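Local coordinates for protein mannitol dehydrogenase (Helicobacter pylori, PDB 3TWO) that probably interconverts cinnamyl alcohols and the corresponding cinnamaldehydes as a zinc-dependent, NADP(H)-using member of the medium-chain dehydrogenase family, at residues F22-V27 / N135-E140; L152-P157 / P313-I318. All coordinates share one frame; numbering follows the deposited sequence.

Interaction 1: F22-V27 / N135-E140; sequences FSRHAV and NIVVDE
Arg24 reaches across to the start of strand 135-139 and spreads its guanidinium beside the backbone of Asn135 and Ile136. The side chain leaves strand 18-24 with CG anti to its own carbonyl carbon (chi1 -61°) and runs extended as far as NE. Together with the packing of Val137 on His25, this is the tight part of the contact. Arg24 NE lies 2.9 Å from Asn135 O and Arg24 NH2 lies 3.1 Å from the same oxygen, but both bonds are bent and weak, the first with an N-H...O angle of 128°. A third weak bond joins Arg24 NE to Asn135 OD1 at 3.4 Å, the amide plane turned well away from the guanidinium plane. The flat group is also sandwiched: Phe22 CE1 sits over the centre of one face, and Ile136 CG1 over the other, 3.6 Å above the plane. Other bonds hold its ends, NH1 to Met129 O and NH2 to Ser133 OG, while Asn135 OD1 is also bonded to Ser5 OG.

Strand 18-24 pairs with strand 3-9 in a two-stranded antiparallel sheet, whereas strand 135-139 belongs to the mixed sheet of the GroES-like domain, next to strand 31-40. The arginine therefore ties the small N-terminal hairpin to that sheet without any backbone pairing between the two segments.

Beyond Arg24 the chain leaves the strand, and hydrogen bonding gives way to van der Waals and CH-pi contact. Val137 CB lies over one face of the His25 ring, 4.2 Å from the ring centroid, and Val137 CG1 comes to 3.3 Å from His25 NE2. His25 also stacks on His123. The loose side is the partly exposed Val27, whose CA is 4.1 Å from Val137 CG1; beyond Val137, residues 138-140 make no contact with 22-27.

Interaction 2: L152-P157 / P313-I318; sequences LEKVAP and PEIDLI
Pro313 presses its ring against the helical turn that begins at Leu152, meeting Lys154 O and the ring of Pro157. Pro313 CG is 3.0 Å from Lys154 O, a close approach, and Pro313 CD lies nearly as near the same oxygen. The two proline rings cross obliquely, and Pro157 CG stands 3.8 Å from Pro313 CG. Pro157 CG also reaches Ile315 CG2, at 4.1 Å, and the same proline packs on Arg338 and Val340 of strand 338-342.

Glu153 meets the strand further along. Its CB points at the strand and touches Leu317 CD2 at 4.1 Å. CG, set between the backbone N and the carbonyl carbon (chi1 83°), meets Ile315 CD1 at 3.7 Å, the two side chains crossing at about a right angle. The chain then bends at chi2 (-74°), and CD and both carboxylate oxygens have no close partner in 313-318; the glutamate contributes its aliphatic base, not its charge. Lys154 lays its CG 4.3 Å from Ile315 CG1.

Strand 315-318 runs parallel to strand 338-342, which in turn pairs antiparallel with strand 31-40. It comes after 287-290, the last strand of the six-stranded parallel Rossmann-type sheet, and joins the mixed sheet of the catalytic domain, as in other medium-chain dehydrogenases. Pro157 lies about 9 Å, by its side chain, from both a bound NADPH and a zinc ion, and helix 158-171, just after it, contains the zinc ligand Cys160.

No hydrogen bond crosses between the segments. Prolines, aliphatic branches and methylene groups meet by shape and van der Waals contact, and the Lys154 carbonyl abuts the Pro313 ring without a hydrogen bond; the backbone bonds of strand 315-318 go instead to 338-342.

How the interactions relate
Both contacts reach the same mixed sheet, but from different elements: interaction 1 brings the N-terminal hairpin against strand 135-139, and interaction 2 sets the helix turn 152-157 against strand 315-318. Their centres are 23 Å apart and they do not touch. Interaction 1 lies far from the centre of the chain yet is mostly buried, and it combines weak guanidinium bonds with valine-on-imidazole packing. Interaction 2 is nearer the middle of the molecule and the cofactor, but only partly buried; it is nearly all apolar, its proline side enclosed and its Leu317 side exposed.

Interaction 1: F22-V27 / N135-E140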
loop_
_atom_site.group_PDB
_atom_site.type_symbol
_atom_site.label_atom_id
_atom_site.label_comp_id
_atom_site.label_asym_id
_atom_site.label_seq_id
_atom_site.Cartn_x
_atom_site.Cartn_y
_atom_site.Cartn_z
ATOM N N PHE B 22 19.234 25.985 -28.868
ATOM C CA PHE B 22 17.988 25.383 -29.345
ATOM C C PHE B 22 16.918 26.436 -29.462
ATOM O O PHE B 22 17.196 27.620 -29.316
ATOM C CB PHE B 22 17.506 24.215 -28.445
ATOM C CG PHE B 22 17.101 24.616 -27.060
ATOM C CD1 PHE B 22 15.760 24.601 -26.686
ATOM C CD2 PHE B 22 18.061 25.016 -26.115
ATOM C CE1 PHE B 22 15.364 24.928 -25.340
ATOM C CE2 PHE B 22 17.692 25.365 -24.800
ATOM C CZ PHE B 22 16.344 25.287 -24.385
ATOM N N SER B 23 15.702 26.000 -29.767
ATOM C CA SER B 23 14.585 26.906 -29.856
ATOM C C SER B 23 13.342 26.254 -29.228
ATOM O O SER B 23 13.223 25.010 -29.137
ATOM C CB SER B 23 14.345 27.339 -31.327
ATOM O OG SER B 23 13.734 26.269 -32.031
ATOM N N ARG B 24 12.430 27.092 -28.771
ATOM C CA ARG B 24 11.156 26.602 -28.211
ATOM C C ARG B 24 9.999 27.119 -29.062
ATOM O O ARG B 24 10.177 28.053 -29.844
ATOM C CB ARG B 24 10.990 27.135 -26.797
ATOM C CG ARG B 24 12.071 26.710 -25.823
ATOM C CD ARG B 24 11.877 27.403 -24.473
ATOM N NE ARG B 24 12.782 26.926 -23.413
ATOM C CZ ARG B 24 12.723 25.747 -22.762
ATOM N NH1 ARG B 24 11.825 24.804 -23.100
ATOM N NH2 ARG B 24 13.577 25.509 -21.750
ATOM N N HIS B 25 8.808 26.534 -28.885
ATOM C CA HIS B 25 7.603 27.056 -29.548
ATOM C C HIS B 25 7.343 28.572 -29.295
ATOM O O HIS B 25 7.665 29.121 -28.228
ATOM C CB HIS B 25 6.351 26.217 -29.196
ATOM C CG HIS B 25 5.855 26.388 -27.789
ATOM N ND1 HIS B 25 6.029 25.414 -26.811
ATOM C CD2 HIS B 25 5.100 27.364 -27.217
ATOM C CE1 HIS B 25 5.423 25.802 -25.696
ATOM N NE2 HIS B 25 4.847 26.971 -25.918
ATOM N N ALA B 26 6.759 29.212 -30.305
ATOM C CA ALA B 26 6.317 30.609 -30.248
ATOM C C ALA B 26 5.388 30.809 -29.048
ATOM O O ALA B 26 4.726 29.867 -28.581
ATOM C CB ALA B 26 5.577 30.976 -31.568
ATOM N N VAL B 27 5.347 32.043 -28.552
ATOM C CA VAL B 27 4.429 32.444 -27.491
ATOM C C VAL B 27 2.992 32.509 -28.005
ATOM O O VAL B 27 2.656 33.387 -28.768
ATOM C CB VAL B 27 4.840 33.812 -26.895
ATOM C CG1 VAL B 27 3.998 34.111 -25.696
ATOM C CG2 VAL B 27 6.374 33.830 -26.521
ATOM N N ASN B 135 15.563 30.414 -20.727
ATOM C CA ASN B 135 14.172 30.819 -20.791
ATOM C C ASN B 135 13.298 29.598 -20.992
ATOM O O ASN B 135 13.826 28.511 -21.256
ATOM C CB ASN B 135 13.954 31.879 -21.924
ATOM C CG ASN B 135 14.224 31.328 -23.312
ATOM O OD1 ASN B 135 13.898 30.176 -23.620
ATOM N ND2 ASN B 135 14.789 32.173 -24.196
ATOM N N ILE B 136 11.982 29.789 -20.902
ATOM C CA ILE B 136 11.029 28.708 -21.092
ATOM C C ILE B 136 9.694 29.374 -21.451
ATOM O O ILE B 136 9.425 30.546 -21.015
ATOM C CB ILE B 136 10.912 27.770 -19.850
ATOM C CG1 ILE B 136 10.208 26.462 -20.230
ATOM C CG2 ILE B 136 10.199 28.440 -18.673
ATOM C CD1 ILE B 136 10.210 25.423 -19.158
ATOM N N VAL B 137 8.901 28.688 -22.285
ATOM C CA VAL B 137 7.587 29.203 -22.738
ATOM C C VAL B 137 6.508 28.280 -22.164
ATOM O O VAL B 137 6.505 27.098 -22.490
ATOM C CB VAL B 137 7.478 29.250 -24.328
ATOM C CG1 VAL B 137 6.141 29.839 -24.790
ATOM C CG2 VAL B 137 8.627 30.057 -24.927
ATOM N N VAL B 138 5.626 28.796 -21.305
ATOM C CA VAL B 138 4.675 27.969 -20.577
ATOM C C VAL B 138 3.243 28.518 -20.684
ATOM O O VAL B 138 3.041 29.737 -20.528
ATOM C CB VAL B 138 5.071 27.864 -19.073
ATOM C CG1 VAL B 138 4.140 26.909 -18.345
ATOM C CG2 VAL B 138 6.520 27.400 -18.918
ATOM N N ASP B 139 2.268 27.624 -20.969
ATOM C CA ASP B 139 0.825 27.971 -20.887
ATOM C C ASP B 139 0.550 28.578 -19.475
ATOM O O ASP B 139 1.029 28.027 -18.464
ATOM C CB ASP B 139 -0.041 26.731 -21.099
ATOM C CG ASP B 139 -1.553 27.043 -21.058
ATOM O OD1 ASP B 139 -2.056 27.337 -19.975
ATOM O OD2 ASP B 139 -2.243 27.012 -22.109
ATOM N N GLU B 140 -0.160 29.703 -19.427
ATOM C CA GLU B 140 -0.326 30.469 -18.166
ATOM C C GLU B 140 -0.946 29.725 -16.990
ATOM O O GLU B 140 -0.753 30.156 -15.832
ATOM C CB GLU B 140 -1.120 31.772 -18.378
ATOM C CG GLU B 140 -2.443 31.561 -19.074
ATOM C CD GLU B 140 -3.414 32.697 -18.859
ATOM O OE1 GLU B 140 -4.582 32.555 -19.311
ATOM O OE2 GLU B 140 -3.020 33.709 -18.234
#

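Interaction 2: L152-P157 / P313-I318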
loop_
_atom_site.group_PDB
_atom_site.type_symbol
_atom_site.label_atom_id
_atom_site.label_comp_id
_atom_site.label_asym_id
_atom_site.label_seq_id
_atom_site.Cartn_x
_atom_site.Cartn_y
_atom_site.Cartn_z
ATOM N N LEU B 152 14.733 34.333 -4.485
ATOM C CA LEU B 152 14.336 33.548 -5.650
ATOM C C LEU B 152 15.170 32.292 -5.849
ATOM O O LEU B 152 14.685 31.262 -6.358
ATOM C CB LEU B 152 14.451 34.417 -6.877
ATOM C CG LEU B 152 13.293 34.331 -7.825
ATOM C CD1 LEU B 152 11.929 34.305 -7.081
ATOM C CD2 LEU B 152 13.424 35.556 -8.772
ATOM N N GLU B 153 16.432 32.365 -5.439
ATOM C CA GLU B 153 17.323 31.192 -5.430
ATOM C C GLU B 153 16.782 30.089 -4.479
ATOM O O GLU B 153 16.909 28.904 -4.788
ATOM C CB GLU B 153 18.784 31.601 -5.132
ATOM C CG GLU B 153 19.257 31.808 -3.648
ATOM C CD GLU B 153 18.740 33.080 -3.014
ATOM O OE1 GLU B 153 18.091 33.894 -3.692
ATOM O OE2 GLU B 153 18.969 33.267 -1.797
ATOM N N LYS B 154 16.132 30.488 -3.376
ATOM C CA LYS B 154 15.534 29.515 -2.438
ATOM C C LYS B 154 14.137 29.021 -2.864
ATOM O O LYS B 154 13.690 27.906 -2.443
ATOM C CB LYS B 154 15.425 30.144 -1.055
ATOM C CG LYS B 154 16.751 30.079 -0.296
ATOM C CD LYS B 154 16.610 30.783 1.000
ATOM C CE LYS B 154 17.966 30.940 1.654
ATOM N NZ LYS B 154 17.693 31.447 3.016
ATOM N N VAL B 155 13.457 29.836 -3.689
ATOM C CA VAL B 155 12.120 29.537 -4.151
ATOM C C VAL B 155 12.156 28.369 -5.142
ATOM O O VAL B 155 11.268 27.524 -5.103
ATOM C CB VAL B 155 11.439 30.778 -4.810
ATOM C CG1 VAL B 155 10.154 30.391 -5.599
ATOM C CG2 VAL B 155 11.112 31.831 -3.745
ATOM N N ALA B 156 13.162 28.331 -6.019
ATOM C CA ALA B 156 13.176 27.404 -7.152
ATOM C C ALA B 156 12.908 25.932 -6.765
ATOM O O ALA B 156 12.087 25.263 -7.408
ATOM C CB ALA B 156 14.520 27.580 -8.021
ATOM N N PRO B 157 13.567 25.416 -5.710
ATOM C CA PRO B 157 13.304 23.979 -5.436
ATOM C C PRO B 157 11.965 23.748 -4.771
ATOM O O PRO B 157 11.541 22.597 -4.685
ATOM C CB PRO B 157 14.459 23.544 -4.490
ATOM C CG PRO B 157 15.574 24.596 -4.683
ATOM C CD PRO B 157 14.771 25.906 -4.999
ATOM N N PRO B 313 14.142 25.507 1.190
ATOM C CA PRO B 313 15.288 24.567 1.055
ATOM C C PRO B 313 16.623 25.192 1.425
ATOM O O PRO B 313 16.863 26.433 1.289
ATOM C CB PRO B 313 15.310 24.227 -0.445
ATOM C CG PRO B 313 14.540 25.397 -1.107
ATOM C CD PRO B 313 13.444 25.732 -0.097
ATOM N N GLU B 314 17.483 24.329 1.910
ATOM C CA GLU B 314 18.901 24.590 2.129
ATOM C C GLU B 314 19.552 24.404 0.753
ATOM O O GLU B 314 19.492 23.312 0.159
ATOM C CB GLU B 314 19.442 23.494 3.043
ATOM C CG GLU B 314 18.794 23.431 4.387
ATOM C CD GLU B 314 19.148 24.655 5.148
ATOM O OE1 GLU B 314 20.379 24.915 5.225
ATOM O OE2 GLU B 314 18.226 25.375 5.615
ATOM N N ILE B 315 20.163 25.448 0.237
ATOM C CA ILE B 315 20.671 25.369 -1.134
ATOM C C ILE B 315 22.115 25.764 -1.169
ATOM O O ILE B 315 22.597 26.489 -0.283
ATOM C CB ILE B 315 19.882 26.258 -2.130
ATOM C CG1 ILE B 315 20.062 27.739 -1.755
ATOM C CG2 ILE B 315 18.392 25.953 -2.030
ATOM C CD1 ILE B 315 20.633 28.524 -2.838
ATOM N N ASP B 316 22.788 25.261 -2.204
ATOM C CA ASP B 316 24.122 25.669 -2.560
ATOM C C ASP B 316 24.106 26.137 -4.019
ATOM O O ASP B 316 23.808 25.348 -4.900
ATOM C CB ASP B 316 25.072 24.466 -2.413
ATOM C CG ASP B 316 25.350 24.108 -0.946
ATOM O OD1 ASP B 316 25.020 22.958 -0.512
ATOM O OD2 ASP B 316 25.884 24.977 -0.187
ATOM N N LEU B 317 24.476 27.390 -4.239
ATOM C CA LEU B 317 24.491 28.028 -5.547
ATOM C C LEU B 317 25.686 27.624 -6.374
ATOM O O LEU B 317 26.796 27.808 -5.955
ATOM C CB LEU B 317 24.647 29.553 -5.407
ATOM C CG LEU B 317 23.390 30.364 -5.202
ATOM C CD1 LEU B 317 23.765 31.898 -5.158
ATOM C CD2 LEU B 317 22.397 30.050 -6.318
ATOM N N ILE B 318 25.436 27.151 -7.571
ATOM C CA ILE B 318 26.483 26.788 -8.505
ATOM C C ILE B 318 26.205 27.381 -9.890
ATOM O O ILE B 318 25.183 28.126 -10.084
ATOM C CB ILE B 318 26.628 25.261 -8.575
ATOM C CG1 ILE B 318 25.363 24.570 -9.093
ATOM C CG2 ILE B 318 27.080 24.675 -7.177
ATOM C CD1 ILE B 318 25.630 23.031 -9.391
#